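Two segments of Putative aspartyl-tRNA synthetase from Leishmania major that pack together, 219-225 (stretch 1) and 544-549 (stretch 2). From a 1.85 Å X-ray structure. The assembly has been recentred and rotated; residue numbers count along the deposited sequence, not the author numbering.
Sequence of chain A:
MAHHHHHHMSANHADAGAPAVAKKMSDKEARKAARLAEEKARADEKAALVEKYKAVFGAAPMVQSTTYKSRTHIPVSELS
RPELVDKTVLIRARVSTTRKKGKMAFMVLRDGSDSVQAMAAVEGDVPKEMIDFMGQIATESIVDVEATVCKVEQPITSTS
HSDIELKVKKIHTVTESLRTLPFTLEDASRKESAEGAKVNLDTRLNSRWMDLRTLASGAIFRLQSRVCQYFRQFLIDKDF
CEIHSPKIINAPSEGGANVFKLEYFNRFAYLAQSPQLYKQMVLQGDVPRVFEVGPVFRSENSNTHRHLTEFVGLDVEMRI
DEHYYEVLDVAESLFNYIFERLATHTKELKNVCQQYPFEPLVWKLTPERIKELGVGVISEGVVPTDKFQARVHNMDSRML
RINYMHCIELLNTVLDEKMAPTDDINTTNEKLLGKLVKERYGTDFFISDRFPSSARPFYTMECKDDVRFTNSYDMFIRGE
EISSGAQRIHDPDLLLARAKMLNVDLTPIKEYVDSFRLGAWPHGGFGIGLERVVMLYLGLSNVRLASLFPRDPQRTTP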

# COMPACT_ATOMS: atom_id res chain seq x y z
N ALA A 219 13.99 -12.36 -7.58
CA ALA A 219 12.83 -12.42 -8.47
C ALA A 219 11.55 -12.58 -7.68
O ALA A 219 10.51 -12.01 -8.04
CB ALA A 219 12.97 -13.57 -9.48
N ILE A 220 11.58 -13.39 -6.62
CA ILE A 220 10.38 -13.56 -5.80
C ILE A 220 9.87 -12.21 -5.29
O ILE A 220 8.67 -11.93 -5.32
CB ILE A 220 10.66 -14.52 -4.63
CG1 ILE A 220 10.84 -15.94 -5.15
CG2 ILE A 220 9.56 -14.45 -3.61
CD1 ILE A 220 11.37 -16.92 -4.09
N PHE A 221 10.78 -11.35 -4.84
CA PHE A 221 10.29 -10.12 -4.24
C PHE A 221 9.97 -9.04 -5.26
O PHE A 221 9.12 -8.19 -4.99
CB PHE A 221 11.28 -9.64 -3.18
CG PHE A 221 11.27 -10.54 -1.98
CD1 PHE A 221 12.29 -11.44 -1.76
CD2 PHE A 221 10.18 -10.53 -1.11
CE1 PHE A 221 12.26 -12.30 -0.67
CE2 PHE A 221 10.13 -11.40 -0.03
CZ PHE A 221 11.18 -12.28 0.19
N ARG A 222 10.56 -9.10 -6.45
CA ARG A 222 10.05 -8.28 -7.55
C ARG A 222 8.62 -8.69 -7.91
O ARG A 222 7.76 -7.84 -8.16
CB ARG A 222 10.96 -8.40 -8.77
CG ARG A 222 12.36 -7.76 -8.55
CD ARG A 222 13.27 -8.02 -9.75
NE ARG A 222 12.70 -7.41 -10.94
CZ ARG A 222 13.00 -6.19 -11.36
NH1 ARG A 222 13.88 -5.44 -10.70
NH2 ARG A 222 12.41 -5.70 -12.45
N LEU A 223 8.35 -10.00 -7.96
CA LEU A 223 6.99 -10.45 -8.24
C LEU A 223 6.03 -10.09 -7.11
O LEU A 223 4.89 -9.70 -7.36
CB LEU A 223 6.96 -11.97 -8.49
CG LEU A 223 7.71 -12.38 -9.77
CD1 LEU A 223 7.91 -13.89 -9.79
CD2 LEU A 223 6.94 -11.91 -11.00
N GLN A 224 6.49 -10.14 -5.86
CA GLN A 224 5.64 -9.69 -4.76
C GLN A 224 5.22 -8.24 -4.95
O GLN A 224 4.05 -7.88 -4.75
CB GLN A 224 6.36 -9.87 -3.42
CG GLN A 224 5.41 -9.79 -2.20
CD GLN A 224 6.11 -9.23 -0.96
OE1 GLN A 224 6.30 -8.02 -0.85
NE2 GLN A 224 6.50 -10.11 -0.06
N SER A 225 6.17 -7.38 -5.34
CA SER A 225 5.83 -6.00 -5.64
C SER A 225 4.80 -5.91 -6.76
O SER A 225 3.87 -5.07 -6.70
CB SER A 225 7.10 -5.23 -6.03
OG SER A 225 6.78 -3.89 -6.35
N ARG A 544 8.14 -18.45 4.12
CA ARG A 544 9.25 -17.56 4.44
C ARG A 544 10.07 -17.19 3.22
O ARG A 544 10.82 -16.20 3.27
CB ARG A 544 10.14 -18.19 5.51
CG ARG A 544 9.36 -18.44 6.81
CD ARG A 544 10.03 -19.45 7.71
NE ARG A 544 9.24 -19.66 8.93
CZ ARG A 544 8.13 -20.39 8.98
NH1 ARG A 544 7.66 -20.97 7.88
NH2 ARG A 544 7.48 -20.55 10.15
N LEU A 545 9.97 -17.95 2.13
CA LEU A 545 10.65 -17.56 0.90
C LEU A 545 10.01 -16.34 0.25
O LEU A 545 10.63 -15.75 -0.64
CB LEU A 545 10.68 -18.72 -0.10
CG LEU A 545 11.41 -19.98 0.39
CD1 LEU A 545 11.33 -21.13 -0.62
CD2 LEU A 545 12.88 -19.68 0.71
N ALA A 546 8.79 -15.97 0.65
CA ALA A 546 8.06 -14.86 0.05
C ALA A 546 7.77 -13.74 1.04
O ALA A 546 6.89 -12.90 0.80
CB ALA A 546 6.76 -15.35 -0.59
N SER A 547 8.48 -13.72 2.16
CA SER A 547 8.33 -12.67 3.16
C SER A 547 9.73 -12.13 3.42
O SER A 547 10.64 -12.90 3.71
CB SER A 547 7.70 -13.21 4.45
OG SER A 547 7.56 -12.18 5.44
N LEU A 548 9.90 -10.82 3.26
CA LEU A 548 11.24 -10.24 3.19
C LEU A 548 12.04 -10.52 4.46
O LEU A 548 13.18 -11.00 4.40
CB LEU A 548 11.11 -8.73 2.93
CG LEU A 548 12.12 -7.89 2.19
CD1 LEU A 548 12.61 -8.58 0.93
CD2 LEU A 548 11.48 -6.50 1.88
N PHE A 549 11.48 -10.21 5.63
CA PHE A 549 12.13 -10.47 6.91
C PHE A 549 11.09 -11.18 7.76
O PHE A 549 10.32 -10.53 8.48
CB PHE A 549 12.60 -9.17 7.58
CG PHE A 549 13.60 -8.41 6.76
CD1 PHE A 549 14.95 -8.80 6.77
CD2 PHE A 549 13.21 -7.34 5.96
CE1 PHE A 549 15.90 -8.11 6.00
CE2 PHE A 549 14.15 -6.63 5.18
CZ PHE A 549 15.49 -7.02 5.20
O HOH W 1 7.58 -9.03 2.57

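A single face of a helix meets an irregular turn here, across at least 322 residues of sequence. Stretch 1 is helical throughout, its 4-residue ladder including Gln 224 N to Ile 220 O at 2.9 Å, and that periodicity sets the contact: Ile 220, Phe 221 and Gln 224 point toward the turn, while Ala 219, Arg 222, Leu 223 and Ser 225 do not reach it. Stretch 2 has Arg 544 and Leu 545 in a 3-10 segment and offers mostly backbone to the helix. The CB atoms of Ala 546 and Ser 547 point away, so helix side chains can settle against the main chain itself. The nearest CA atoms, those of Ile 220 and Ala 546, stand 6.4 Å apart.

Phe 221 is the principal bump, with the largest covered area of any residue in the contact. Its ring lies in a hollow lined by the main chain from Leu 545 to Leu 548, CE2 coming within 3.3 Å of Leu 548 N and CZ within 3.5 Å of Ser 547 C, which sits at the ring edge. Leu 548 closes one face: its CB leaves sideways, but the t, p rotamer brings CD1 to 3.6 Å from the Phe 221 ring centroid, 8° off the normal, a CH-pi contact. Beside the ring, Ile 220 presses CG2 to 3.4 Å from Leu 545 O and 4.2 Å from Ala 546 CB, an apolar contact, while its CD1 lies 4.4 Å from Leu 545 CB.

Polar chemistry is concentrated at Gln 224. Its NE2 donates to Ala 546 O at 2.9 Å, satisfying a carbonyl in buried surroundings, and also to a water at 3.0 Å. That same water accepts from Leu 548 N, also at 3.0 Å, so one amide serves the turn both directly and through solvent. The rule is economical: apolar bumps fill a backbone hollow, and one amide answers one carbonyl directly and one backbone NH through water.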